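Local coordinates for protein kynurenine formamidase (PDB 4CO9) that catalyses the zinc-dependent hydrolysis of N-formyl-L-kynurenine to L-kynurenine and formate, the second step of the kynurenine pathway of tryptophan degradation, at residues P81-D86 and E107-R112; L90-K95 and I126-A131; H102-E107 and S138-R143; D132-L137 and H169-L174. One frame throughout, in Å; residues are numbered along the deposited sequence.

Interaction 1: residues P81-D86 and E107-R112; sequences PTRIID and ERLLLR
Pro81 O is gripped from two directions: Arg108 NH1 donates to it over 2.9 Å, and a water that accepts from Glu107 N adds a weak bond. The carbonyl oxygen lies at the edge of the guanidinium, only 5° out of its plane. That group is itself held fast, since NH1 also meets Glu107 OE1 in a salt bridge while NE and NH2 donate to Val77 O and Gln76 O. Beyond this end the backbones pair in parallel register, with strand axes at 26°. Arg108 O receives Arg83 N at 2.9 Å, Arg83 O receives Leu110 N, Leu110 O receives Ile85 N, and Ile85 O takes Arg112 N at 2.9 Å.

Side chains separate onto two faces. On one, Ile84 CD1 meets Leu110 CD1 at 3.9 Å. On the other, Ile85 CD1 lies 3.7 Å from Leu111 CD2, the two side chains running alongside each other, and it also touches Leu109 CD1. Ile85 CG1 stands between its backbone N and carbonyl carbon (chi1 62°), itself within reach of Leu111 CD2. At the far end Arg112 NH1 meets the anti lone pair of Asp86 OD2 at 3.1 Å, carboxylate and guanidinium nearly coplanar; a second Asp86 conformer makes this salt bridge less certain. Ser88 OG holds Asp86 OD1, and Arg112 also bonds Val182 O, its strongest partner, Leu179 O and Asp184. Strand 185-190 flanks 81-86 and strand 144-147 flanks 108-112, which identifies the pair as adjacent parallel strands inside the central mixed sheet of this cyclase-family enzyme.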
loop_
_atom_site.group_PDB
_atom_site.type_symbol
_atom_site.label_atom_id
_atom_site.label_comp_id
_atom_site.label_asym_id
_atom_site.label_seq_id
_atom_site.Cartn_x
_atom_site.Cartn_y
_atom_site.Cartn_z
ATOM N N PRO C 81 -12.706 7.331 9.258
ATOM C CA PRO C 81 -14.048 7.567 8.746
ATOM C C PRO C 81 -14.028 8.391 7.477
ATOM O O PRO C 81 -13.252 9.343 7.366
ATOM C CB PRO C 81 -14.726 8.341 9.890
ATOM C CG PRO C 81 -14.040 7.844 11.108
ATOM C CD PRO C 81 -12.604 7.668 10.693
ATOM N N THR C 82 -14.867 7.998 6.531
ATOM C CA THR C 82 -14.975 8.668 5.247
ATOM C C THR C 82 -16.425 8.694 4.836
ATOM O O THR C 82 -17.196 7.801 5.182
ATOM C CB THR C 82 -14.185 8.026 4.056
ATOM O OG1 THR C 82 -14.115 8.945 2.954
ATOM C CG2 THR C 82 -14.858 6.786 3.520
ATOM N N ARG C 83 -16.797 9.750 4.125
ATOM C CA ARG C 83 -18.110 9.853 3.540
ATOM C C ARG C 83 -17.975 9.787 2.031
ATOM O O ARG C 83 -17.062 10.379 1.467
ATOM C CB ARG C 83 -18.773 11.171 3.945
ATOM C CG ARG C 83 -20.075 11.350 3.204
ATOM C CD ARG C 83 -21.333 10.887 3.917
ATOM N NE ARG C 83 -21.387 11.195 5.346
ATOM C CZ ARG C 83 -21.889 12.314 5.854
ATOM N NH1 ARG C 83 -22.380 13.259 5.060
ATOM N NH2 ARG C 83 -21.914 12.483 7.171
ATOM N N ILE C 84 -18.892 9.077 1.382
ATOM C CA ILE C 84 -18.933 8.991 -0.067
ATOM C C ILE C 84 -20.220 9.622 -0.605
ATOM O O ILE C 84 -21.313 9.318 -0.117
ATOM C CB ILE C 84 -18.857 7.528 -0.524
ATOM C CG1 ILE C 84 -17.600 6.877 0.081
ATOM C CG2 ILE C 84 -18.876 7.433 -2.039
ATOM C CD1 ILE C 84 -17.344 5.465 -0.385
ATOM N N ILE C 85 -20.074 10.499 -1.595
ATOM C CA ILE C 85 -21.200 11.215 -2.186
ATOM C C ILE C 85 -21.143 11.156 -3.687
ATOM O O ILE C 85 -20.076 10.956 -4.283
ATOM C CB ILE C 85 -21.281 12.701 -1.747
ATOM C CG1 ILE C 85 -20.056 13.484 -2.192
ATOM C CG2 ILE C 85 -21.480 12.798 -0.236
ATOM C CD1 ILE C 85 -20.137 14.974 -1.919
ATOM N N ASP C 86 -22.304 11.338 -4.291
ATOM C CA ASP C 86 -22.446 11.323 -5.731
ATOM C C ASP C 86 -22.432 12.741 -6.292
ATOM O O ASP C 86 -23.271 13.570 -5.938
ATOM C CB ASP C 86 -23.697 10.579 -6.177
ATOM C CG ASP C 86 -23.669 10.255 -7.650
ATOM O OD1 ASP C 86 -23.953 11.155 -8.463
ATOM O OD2 ASP C 86 -23.320 9.101 -7.996
ATOM N N GLU C 107 -14.339 13.892 7.981
ATOM C CA GLU C 107 -12.873 14.057 7.941
ATOM C C GLU C 107 -12.277 13.697 6.563
ATOM O O GLU C 107 -11.199 14.168 6.201
ATOM C CB GLU C 107 -12.221 13.178 9.021
ATOM C CG GLU C 107 -12.604 13.415 10.494
ATOM C CD GLU C 107 -12.292 12.205 11.370
ATOM O OE1 GLU C 107 -11.279 11.504 11.126
ATOM O OE2 GLU C 107 -13.074 11.939 12.303
ATOM N N ARG C 108 -12.954 12.829 5.816
ATOM C CA ARG C 108 -12.464 12.343 4.521
ATOM C C ARG C 108 -13.658 12.239 3.597
ATOM O O ARG C 108 -14.698 11.759 4.013
ATOM C CB ARG C 108 -11.817 10.964 4.672
ATOM C CG ARG C 108 -10.637 10.936 5.622
ATOM C CD ARG C 108 -10.145 9.553 6.002
ATOM N NE ARG C 108 -9.169 9.738 7.073
ATOM C CZ ARG C 108 -9.476 9.980 8.344
ATOM N NH1 ARG C 108 -10.745 9.996 8.761
ATOM N NH2 ARG C 108 -8.497 10.187 9.216
ATOM N N LEU C 109 -13.506 12.685 2.353
ATOM C CA LEU C 109 -14.622 12.728 1.427
ATOM C C LEU C 109 -14.232 12.155 0.081
ATOM O O LEU C 109 -13.240 12.585 -0.505
ATOM C CB LEU C 109 -15.089 14.179 1.266
ATOM C CG LEU C 109 -16.279 14.436 0.356
ATOM C CD1 LEU C 109 -17.534 13.824 0.962
ATOM C CD2 LEU C 109 -16.481 15.932 0.159
ATOM N N LEU C 110 -14.982 11.153 -0.376
ATOM C CA LEU C 110 -14.791 10.575 -1.712
ATOM C C LEU C 110 -15.916 11.011 -2.620
ATOM O O LEU C 110 -17.094 10.921 -2.253
ATOM C CB LEU C 110 -14.724 9.048 -1.664
ATOM C CG LEU C 110 -13.756 8.430 -0.663
ATOM C CD1 LEU C 110 -13.748 6.916 -0.747
ATOM C CD2 LEU C 110 -12.344 8.974 -0.839
ATOM N N LEU C 111 -15.548 11.469 -3.813
ATOM C CA LEU C 111 -16.479 11.982 -4.801
ATOM C C LEU C 111 -16.634 11.002 -5.956
ATOM O O LEU C 111 -15.668 10.718 -6.667
ATOM C CB LEU C 111 -15.981 13.326 -5.336
ATOM C CG LEU C 111 -15.618 14.411 -4.331
ATOM C CD1 LEU C 111 -15.195 15.687 -5.049
ATOM C CD2 LEU C 111 -16.791 14.704 -3.417
ATOM N N ARG C 112 -17.848 10.473 -6.127
ATOM C CA ARG C 112 -18.182 9.654 -7.278
ATOM C C ARG C 112 -18.676 10.545 -8.417
ATOM O O ARG C 112 -19.791 11.065 -8.362
ATOM C CB ARG C 112 -19.268 8.612 -6.942
ATOM C CG ARG C 112 -19.420 7.549 -8.022
ATOM C CD ARG C 112 -20.674 6.674 -7.913
ATOM N NE ARG C 112 -20.774 5.965 -6.637
ATOM C CZ ARG C 112 -21.394 6.450 -5.567
ATOM N NH1 ARG C 112 -22.020 7.632 -5.614
ATOM N NH2 ARG C 112 -21.402 5.751 -4.448
HETATM O O HOH W 1 -15.510 11.245 7.737
#

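Interaction 2: residues L90-K95 and I126-A131; sequences LESIGK and IPHLRA
Ser92 and Ile93 pair in parallel with His128 and Leu129, Ile93 supplying both backbone bonds: its N donates to His128 O at 2.9 Å, and its O accepts Arg130 N at 2.9 Å. Just before this pairing, a water donates to both Glu91 O and Ile126 O and so bridges the two segments. On one face, Ser92 CB sits over the His128 ring, 3.6 Å from its centroid and 19° off the normal, a CH-pi contact displaced toward the rim. His128 CG stands between its backbone N and carbonyl carbon (chi1 59°), 4.1 Å from Ser92 CB. Ser92 OG, meanwhile, accepts Arg130 NH1 at 2.8 Å, close to the guanidinium plane. These two short strands form a two-stranded parallel sheet separate from the large mixed one, and strand 92-93 leads into helix 95-98 through Gly94, its N-cap. The Arg130 guanidinium lies face-on against that cap: Gly94 N is 3.3 Å above its plane, and NH2 forms a salt bridge with Glu97, whose OE1 also accepts Gly94 N. On the other face, Ile93 CB packs against Leu129 CD2 at 4.0 Å. Ile93 CD1 reaches Pro127 CB, the two side chains extending in the same direction, while Pro127 CB also rests 3.3 Å from Leu90 O.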
loop_
_atom_site.group_PDB
_atom_site.type_symbol
_atom_site.label_atom_id
_atom_site.label_comp_id
_atom_site.label_asym_id
_atom_site.label_seq_id
_atom_site.Cartn_x
_atom_site.Cartn_y
_atom_site.Cartn_z
ATOM N N LEU C 90 -21.706 16.457 -13.544
ATOM C CA LEU C 90 -21.289 17.838 -13.309
ATOM C C LEU C 90 -19.961 18.086 -14.007
ATOM O O LEU C 90 -19.030 17.285 -13.872
ATOM C CB LEU C 90 -21.162 18.115 -11.813
ATOM C CG LEU C 90 -22.474 18.036 -11.029
ATOM C CD1 LEU C 90 -22.211 17.960 -9.535
ATOM C CD2 LEU C 90 -23.362 19.229 -11.357
ATOM N N GLU C 91 -19.872 19.176 -14.768
ATOM C CA GLU C 91 -18.644 19.506 -15.489
ATOM C C GLU C 91 -17.523 19.859 -14.523
ATOM O O GLU C 91 -16.354 19.579 -14.794
ATOM C CB GLU C 91 -18.866 20.648 -16.494
ATOM C CG GLU C 91 -19.790 20.259 -17.637
ATOM C CD GLU C 91 -19.873 21.322 -18.719
ATOM O OE1 GLU C 91 -19.687 22.525 -18.404
ATOM O OE2 GLU C 91 -20.129 20.952 -19.890
ATOM N N SER C 92 -17.870 20.481 -13.402
ATOM C CA SER C 92 -16.884 20.747 -12.355
ATOM C C SER C 92 -17.559 20.877 -11.000
ATOM O O SER C 92 -18.750 21.191 -10.913
ATOM C CB SER C 92 -16.068 22.009 -12.660
ATOM O OG SER C 92 -16.835 23.181 -12.458
ATOM N N ILE C 93 -16.788 20.625 -9.949
ATOM C CA ILE C 93 -17.321 20.563 -8.603
ATOM C C ILE C 93 -16.630 21.581 -7.717
ATOM O O ILE C 93 -15.416 21.563 -7.557
ATOM C CB ILE C 93 -17.183 19.137 -8.004
ATOM C CG1 ILE C 93 -17.970 18.127 -8.841
ATOM C CG2 ILE C 93 -17.670 19.093 -6.563
ATOM C CD1 ILE C 93 -17.112 17.191 -9.660
ATOM N N GLY C 94 -17.413 22.478 -7.130
ATOM C CA GLY C 94 -16.883 23.479 -6.209
ATOM C C GLY C 94 -17.801 23.645 -5.028
ATOM O O GLY C 94 -18.659 22.794 -4.768
ATOM N N LYS C 95 -17.627 24.754 -4.317
ATOM C CA LYS C 95 -18.428 25.069 -3.136
ATOM C C LYS C 95 -19.915 24.953 -3.431
ATOM O O LYS C 95 -20.653 24.331 -2.673
ATOM C CB LYS C 95 -18.103 26.477 -2.636
ATOM C CG LYS C 95 -19.007 26.992 -1.526
ATOM C CD LYS C 95 -18.403 28.214 -0.854
ATOM C CE LYS C 95 -19.393 28.944 0.042
ATOM N NZ LYS C 95 -20.047 28.058 1.042
ATOM N N ILE C 126 -12.228 15.204 -17.957
ATOM C CA ILE C 126 -12.827 14.796 -16.681
ATOM C C ILE C 126 -13.459 15.990 -15.984
ATOM O O ILE C 126 -13.150 17.131 -16.309
ATOM C CB ILE C 126 -11.776 14.182 -15.729
ATOM C CG1 ILE C 126 -10.702 15.226 -15.374
ATOM C CG2 ILE C 126 -11.174 12.927 -16.358
ATOM C CD1 ILE C 126 -9.766 14.812 -14.255
ATOM N N PRO C 127 -14.339 15.731 -15.008
ATOM C CA PRO C 127 -14.783 16.817 -14.152
ATOM C C PRO C 127 -13.668 17.179 -13.200
ATOM O O PRO C 127 -13.084 16.294 -12.589
ATOM C CB PRO C 127 -15.965 16.211 -13.384
ATOM C CG PRO C 127 -16.311 14.961 -14.108
ATOM C CD PRO C 127 -15.008 14.474 -14.656
ATOM N N HIS C 128 -13.370 18.464 -13.069
ATOM C CA HIS C 128 -12.322 18.901 -12.156
ATOM C C HIS C 128 -12.955 19.517 -10.914
ATOM O O HIS C 128 -14.156 19.761 -10.888
ATOM C CB HIS C 128 -11.394 19.893 -12.841
ATOM C CG HIS C 128 -12.089 21.119 -13.345
ATOM N ND1 HIS C 128 -12.747 21.154 -14.555
ATOM C CD2 HIS C 128 -12.226 22.351 -12.803
ATOM C CE1 HIS C 128 -13.247 22.363 -14.745
ATOM N NE2 HIS C 128 -12.954 23.104 -13.693
ATOM N N LEU C 129 -12.133 19.763 -9.905
ATOM C CA LEU C 129 -12.536 20.473 -8.705
ATOM C C LEU C 129 -12.119 21.934 -8.827
ATOM O O LEU C 129 -11.007 22.234 -9.258
ATOM C CB LEU C 129 -11.866 19.867 -7.472
ATOM C CG LEU C 129 -11.956 18.346 -7.351
ATOM C CD1 LEU C 129 -11.387 17.916 -6.013
ATOM C CD2 LEU C 129 -13.393 17.858 -7.512
ATOM N N ARG C 130 -13.015 22.841 -8.475
ATOM C CA ARG C 130 -12.702 24.262 -8.527
ATOM C C ARG C 130 -12.007 24.675 -7.243
ATOM O O ARG C 130 -12.262 24.105 -6.186
ATOM C CB ARG C 130 -13.979 25.072 -8.769
ATOM C CG ARG C 130 -14.676 24.714 -10.073
ATOM C CD ARG C 130 -15.632 25.801 -10.526
ATOM N NE ARG C 130 -16.681 26.041 -9.538
ATOM C CZ ARG C 130 -17.768 25.290 -9.391
ATOM N NH1 ARG C 130 -17.982 24.229 -10.158
ATOM N NH2 ARG C 130 -18.655 25.605 -8.452
ATOM N N ALA C 131 -11.151 25.690 -7.327
ATOM C CA ALA C 131 -10.325 26.114 -6.188
ATOM C C ALA C 131 -11.108 26.454 -4.918
ATOM O O ALA C 131 -10.649 26.176 -3.808
ATOM C CB ALA C 131 -9.449 27.297 -6.575
HETATM O O HOH W 2 -15.381 18.687 -17.227
#

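Interaction 3: residues H102-E107 and S138-R143; sequences HLEGVE and SEKGIR
Lys140, in the last turn of helix 133-140, is the first residue of 138-143 to touch the 102-107 loop. Its CD packs on Leu103 CB at 3.7 Å, and the chain bends at its end (chi4 -64°), setting NZ 3.0 Å from Glu104 OE2 in a salt bridge. The ammonium meets this oxygen nearly along its C-O axis, and the two side chains cross at about a right angle. Lys140 O accepts from two waters: one, at 2.6 Å from this oxygen, takes a bond from Gly105 N, and the other also donates to Val106 O. The helix-end carbonyl is thus linked to the loop through solvent. Gly141, with phi 97°, leaves the helix. Ile142 then lays CG1 3.2 Å from Val106 O and 4.1 Å from Val106 CG1, its side chain alongside that of valine. Finally Arg143 N donates to Glu107 O at 2.8 Å with an N-H...O angle of 174°, while its NH2, in one of two conformers, forms a salt bridge with Asp74. A Schellman motif ending a helix is therefore set against a type II turn, Leu103 to Val106, just where the two segments lead into the parallel strands 108-112 and 144-147.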
loop_
_atom_site.group_PDB
_atom_site.type_symbol
_atom_site.label_atom_id
_atom_site.label_comp_id
_atom_site.label_asym_id
_atom_site.label_seq_id
_atom_site.Cartn_x
_atom_site.Cartn_y
_atom_site.Cartn_z
ATOM N N HIS C 102 -24.780 17.413 3.574
ATOM C CA HIS C 102 -24.597 17.608 4.986
ATOM C C HIS C 102 -23.271 16.953 5.382
ATOM O O HIS C 102 -23.207 15.752 5.547
ATOM C CB HIS C 102 -25.784 17.024 5.760
ATOM C CG HIS C 102 -25.740 17.346 7.216
ATOM N ND1 HIS C 102 -25.021 16.592 8.116
ATOM C CD2 HIS C 102 -26.269 18.373 7.924
ATOM C CE1 HIS C 102 -25.128 17.127 9.320
ATOM N NE2 HIS C 102 -25.881 18.209 9.231
ATOM N N LEU C 103 -22.232 17.755 5.567
ATOM C CA LEU C 103 -20.849 17.241 5.709
ATOM C C LEU C 103 -20.244 17.567 7.054
ATOM O O LEU C 103 -19.025 17.492 7.212
ATOM C CB LEU C 103 -19.974 17.862 4.623
ATOM C CG LEU C 103 -20.313 17.516 3.179
ATOM C CD1 LEU C 103 -19.525 18.397 2.221
ATOM C CD2 LEU C 103 -20.023 16.051 2.910
ATOM N N GLU C 104 -21.076 17.935 8.030
ATOM C CA GLU C 104 -20.554 18.258 9.352
ATOM C C GLU C 104 -19.910 17.020 9.976
ATOM O O GLU C 104 -20.447 15.928 9.903
ATOM C CB GLU C 104 -21.650 18.872 10.254
ATOM C CG GLU C 104 -22.225 20.176 9.697
ATOM C CD GLU C 104 -21.152 21.205 9.396
ATOM O OE1 GLU C 104 -20.492 21.649 10.355
ATOM O OE2 GLU C 104 -20.961 21.571 8.204
ATOM N N GLY C 105 -18.726 17.211 10.549
ATOM C CA GLY C 105 -17.995 16.141 11.226
ATOM C C GLY C 105 -17.254 15.187 10.296
ATOM O O GLY C 105 -16.581 14.276 10.772
ATOM N N VAL C 106 -17.367 15.397 8.989
ATOM C CA VAL C 106 -16.675 14.568 8.012
ATOM C C VAL C 106 -15.182 14.923 7.972
ATOM O O VAL C 106 -14.797 16.102 7.937
ATOM C CB VAL C 106 -17.311 14.718 6.608
ATOM C CG1 VAL C 106 -16.504 13.970 5.559
ATOM C CG2 VAL C 106 -18.744 14.209 6.641
ATOM N N GLU C 107 -14.339 13.892 7.981
ATOM C CA GLU C 107 -12.873 14.057 7.941
ATOM C C GLU C 107 -12.277 13.697 6.563
ATOM O O GLU C 107 -11.199 14.168 6.201
ATOM C CB GLU C 107 -12.221 13.178 9.021
ATOM C CG GLU C 107 -12.604 13.415 10.494
ATOM C CD GLU C 107 -12.292 12.205 11.370
ATOM O OE1 GLU C 107 -11.279 11.504 11.126
ATOM O OE2 GLU C 107 -13.074 11.939 12.303
ATOM N N SER C 138 -11.957 22.588 4.062
ATOM C CA SER C 138 -11.043 22.767 5.177
ATOM C C SER C 138 -11.737 23.326 6.406
ATOM O O SER C 138 -11.491 22.882 7.532
ATOM C CB SER C 138 -9.906 23.700 4.762
ATOM O OG SER C 138 -9.015 23.954 5.834
ATOM N N GLU C 139 -12.623 24.284 6.182
ATOM C CA GLU C 139 -13.426 24.846 7.266
ATOM C C GLU C 139 -14.242 23.754 7.984
ATOM O O GLU C 139 -14.460 23.828 9.188
ATOM C CB GLU C 139 -14.425 25.865 6.706
ATOM C CG GLU C 139 -15.003 26.856 7.724
ATOM C CD GLU C 139 -16.210 26.280 8.443
ATOM O OE1 GLU C 139 -16.973 25.524 7.803
ATOM O OE2 GLU C 139 -16.398 26.579 9.641
ATOM N N LYS C 140 -14.704 22.756 7.237
ATOM C CA LYS C 140 -15.466 21.644 7.828
ATOM C C LYS C 140 -14.609 20.636 8.562
ATOM O O LYS C 140 -15.147 19.793 9.271
ATOM C CB LYS C 140 -16.282 20.921 6.760
ATOM C CG LYS C 140 -17.249 21.839 6.061
ATOM C CD LYS C 140 -18.490 21.116 5.606
ATOM C CE LYS C 140 -19.436 22.093 4.937
ATOM N NZ LYS C 140 -19.933 23.127 5.883
ATOM N N GLY C 141 -13.291 20.705 8.382
ATOM C CA GLY C 141 -12.374 19.751 9.012
ATOM C C GLY C 141 -11.972 18.594 8.097
ATOM O O GLY C 141 -11.396 17.614 8.545
ATOM N N ILE C 142 -12.273 18.693 6.811
ATOM C CA ILE C 142 -11.956 17.622 5.877
ATOM C C ILE C 142 -10.465 17.653 5.554
ATOM O O ILE C 142 -9.936 18.688 5.180
ATOM C CB ILE C 142 -12.837 17.715 4.617
ATOM C CG1 ILE C 142 -14.265 17.311 5.002
ATOM C CG2 ILE C 142 -12.302 16.831 3.499
ATOM C CD1 ILE C 142 -15.321 17.668 4.002
ATOM N N ARG C 143 -9.811 16.500 5.708
ATOM C CA ARG C 143 -8.367 16.371 5.547
ATOM C C ARG C 143 -7.952 15.603 4.295
ATOM O O ARG C 143 -6.778 15.607 3.932
ATOM C CB ARG C 143 -7.769 15.667 6.757
ATOM C CG ARG C 143 -8.078 16.306 8.098
ATOM C CD ARG C 143 -7.614 15.387 9.214
ATOM N NE ARG C 143 -6.173 15.522 9.446
ATOM C CZ ARG C 143 -5.417 14.634 10.082
ATOM N NH1 ARG C 143 -5.950 13.519 10.552
ATOM N NH2 ARG C 143 -4.116 14.858 10.243
HETATM O O HOH W 3 -18.900 23.378 9.239
HETATM O O HOH W 4 -17.438 19.645 10.486
HETATM O O HOH W 5 -14.733 17.234 10.404
#

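Interaction 4: residues D132-L137 and H169-L174; sequences DIAPFL and HSIHIL
Ala134 and Pro135, in the first turn of helix 133-140, pack against His169 where helix 161-168 ends in a Schellman motif and the chain turns toward strand 172-175. Ser170, with a phi of 64°, is the C-prime residue of that motif, so the contact joins the start of one helix to the helix-to-strand turn of another.

The first kind of contact is a ring laid on backbone. One face of the His169 imidazole rests on the Ala134-Pro135 peptide: Pro135 N lies 3.9 Å above the ring plane over its centre, and Ala134 C lies over the same face nearer the rim. Around this, Ala134 CB touches ND1 of His169 at 3.6 Å, and Pro135 CG approaches NE2 of His169 at 3.8 Å, the proline and histidine side chains crossing obliquely. A chi1 of -70° sets His169 CG anti to its carbonyl carbon, 4.0 Å from Ala134 C.

Polar bonds come from outside the pair. His169 ND1 bonds to Gln165 O in the last turns of helix 161-168, which would hold the ring's rotation, and Ser138 OG makes a weak bond to His169 O.

The remaining contact is apolar and buried. Ile171, whose side chain also rests on Leu166 and Ile145, extends toward the helix, with CG1 anti to the carbonyl carbon (chi1 -57°). Leu137 CB faces the CD1 end of Ile171, and its side chain packs on Leu98 and Ile145 besides. The tip of the isoleucine, CD1, is seated 3.7 Å from Leu137 CB and 3.5 Å from Ala134 O.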
loop_
_atom_site.group_PDB
_atom_site.type_symbol
_atom_site.label_atom_id
_atom_site.label_comp_id
_atom_site.label_asym_id
_atom_site.label_seq_id
_atom_site.Cartn_x
_atom_site.Cartn_y
_atom_site.Cartn_z
ATOM N N ASP C 132 -12.289 27.037 -5.071
ATOM C CA ASP C 132 -13.088 27.427 -3.896
ATOM C C ASP C 132 -13.587 26.241 -3.058
ATOM O O ASP C 132 -14.163 26.427 -1.985
ATOM C CB ASP C 132 -14.249 28.359 -4.294
ATOM C CG ASP C 132 -15.383 27.655 -5.048
ATOM O OD1 ASP C 132 -15.391 26.417 -5.215
ATOM O OD2 ASP C 132 -16.316 28.374 -5.463
ATOM N N ILE C 133 -13.398 25.026 -3.564
ATOM C CA ILE C 133 -13.715 23.837 -2.799
ATOM C C ILE C 133 -12.825 23.719 -1.550
ATOM O O ILE C 133 -13.258 23.190 -0.530
ATOM C CB ILE C 133 -13.588 22.580 -3.692
ATOM C CG1 ILE C 133 -14.474 21.458 -3.185
ATOM C CG2 ILE C 133 -12.139 22.107 -3.770
ATOM C CD1 ILE C 133 -14.505 20.268 -4.118
ATOM N N ALA C 134 -11.594 24.228 -1.628
ATOM C CA ALA C 134 -10.593 23.996 -0.588
ATOM C C ALA C 134 -10.839 24.714 0.746
ATOM O O ALA C 134 -10.827 24.067 1.794
ATOM C CB ALA C 134 -9.196 24.300 -1.110
ATOM N N PRO C 135 -11.066 26.042 0.728
ATOM C CA PRO C 135 -11.453 26.686 1.997
ATOM C C PRO C 135 -12.748 26.118 2.575
ATOM O O PRO C 135 -12.863 25.956 3.786
ATOM C CB PRO C 135 -11.655 28.164 1.618
ATOM C CG PRO C 135 -11.075 28.325 0.252
ATOM C CD PRO C 135 -11.094 26.980 -0.406
ATOM N N PHE C 136 -13.716 25.834 1.710
ATOM C CA PHE C 136 -14.994 25.249 2.118
ATOM C C PHE C 136 -14.808 23.934 2.872
ATOM O O PHE C 136 -15.316 23.768 3.975
ATOM C CB PHE C 136 -15.871 25.002 0.888
ATOM C CG PHE C 136 -17.193 24.373 1.204
ATOM C CD1 PHE C 136 -18.184 25.109 1.831
ATOM C CD2 PHE C 136 -17.453 23.040 0.878
ATOM C CE1 PHE C 136 -19.415 24.540 2.126
ATOM C CE2 PHE C 136 -18.683 22.467 1.171
ATOM C CZ PHE C 136 -19.665 23.223 1.792
ATOM N N LEU C 137 -14.089 22.999 2.262
ATOM C CA LEU C 137 -13.856 21.690 2.874
ATOM C C LEU C 137 -12.997 21.783 4.131
ATOM O O LEU C 137 -13.274 21.128 5.133
ATOM C CB LEU C 137 -13.186 20.743 1.869
ATOM C CG LEU C 137 -14.036 20.349 0.663
ATOM C CD1 LEU C 137 -13.224 19.474 -0.277
ATOM C CD2 LEU C 137 -15.312 19.645 1.081
ATOM N N HIS C 169 -4.608 24.155 2.097
ATOM C CA HIS C 169 -5.595 24.038 3.169
ATOM C C HIS C 169 -5.529 22.698 3.894
ATOM O O HIS C 169 -6.495 22.288 4.522
ATOM C CB HIS C 169 -6.991 24.265 2.610
ATOM C CG HIS C 169 -7.243 25.679 2.201
ATOM N ND1 HIS C 169 -6.901 26.162 0.958
ATOM C CD2 HIS C 169 -7.794 26.718 2.875
ATOM C CE1 HIS C 169 -7.236 27.437 0.878
ATOM N NE2 HIS C 169 -7.778 27.800 2.029
ATOM N N SER C 170 -4.382 22.035 3.791
ATOM C CA SER C 170 -4.108 20.785 4.477
ATOM C C SER C 170 -5.007 19.630 4.038
ATOM O O SER C 170 -5.212 18.699 4.800
ATOM C CB SER C 170 -4.172 20.985 6.000
ATOM O OG SER C 170 -3.091 21.790 6.417
ATOM N N ILE C 171 -5.511 19.695 2.806
ATOM C CA ILE C 171 -6.347 18.640 2.258
ATOM C C ILE C 171 -5.514 17.782 1.312
ATOM O O ILE C 171 -4.994 18.259 0.315
ATOM C CB ILE C 171 -7.542 19.178 1.473
ATOM C CG1 ILE C 171 -8.371 20.101 2.361
ATOM C CG2 ILE C 171 -8.384 18.023 0.944
ATOM C CD1 ILE C 171 -9.458 20.844 1.620
ATOM N N HIS C 172 -5.424 16.505 1.653
ATOM C CA HIS C 172 -4.647 15.539 0.909
ATOM C C HIS C 172 -5.471 14.981 -0.239
ATOM O O HIS C 172 -6.677 15.135 -0.258
ATOM C CB HIS C 172 -4.186 14.460 1.857
ATOM C CG HIS C 172 -3.265 14.972 2.918
ATOM N ND1 HIS C 172 -1.984 14.500 3.074
ATOM C CD2 HIS C 172 -3.427 15.935 3.852
ATOM C CE1 HIS C 172 -1.402 15.131 4.079
ATOM N NE2 HIS C 172 -2.253 16.011 4.562
ATOM N N ILE C 173 -4.798 14.348 -1.194
ATOM C CA ILE C 173 -5.398 14.003 -2.484
ATOM C C ILE C 173 -5.232 12.533 -2.817
ATOM O O ILE C 173 -4.116 12.005 -2.801
ATOM C CB ILE C 173 -4.766 14.839 -3.621
ATOM C CG1 ILE C 173 -5.062 16.324 -3.398
ATOM C CG2 ILE C 173 -5.299 14.393 -4.988
ATOM C CD1 ILE C 173 -4.269 17.254 -4.292
ATOM N N LEU C 174 -6.357 11.903 -3.159
ATOM C CA LEU C 174 -6.425 10.516 -3.570
ATOM C C LEU C 174 -7.132 10.467 -4.913
ATOM O O LEU C 174 -8.219 11.016 -5.058
ATOM C CB LEU C 174 -7.194 9.734 -2.501
ATOM C CG LEU C 174 -7.681 8.324 -2.799
ATOM C CD1 LEU C 174 -6.513 7.401 -3.131
ATOM C CD2 LEU C 174 -8.471 7.801 -1.614
#

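How the interactions relate
From the N terminus, strand 81-86 waits for 107-112, and interaction 1 closes the first loop. Before it does, 90-95 and 102-107 have opened interactions 2 and 3, so both cross interaction 1, and Glu107 serves interactions 1 and 3 alike. Interaction 2 closes at 126-131, interaction 3 at 138-143; these two also cross each other. Interaction 4, opened at 132-137, crosses interaction 3 and ends at 169-174, following interactions 1 and 2 in series. Leu111 packs on Leu129 and Leu109 on Leu137, fastening the small parallel sheet and helix 133-140 to the central sheet. Asp132 OD1 probably bonds Lys95 N, joining interactions 2 and 4.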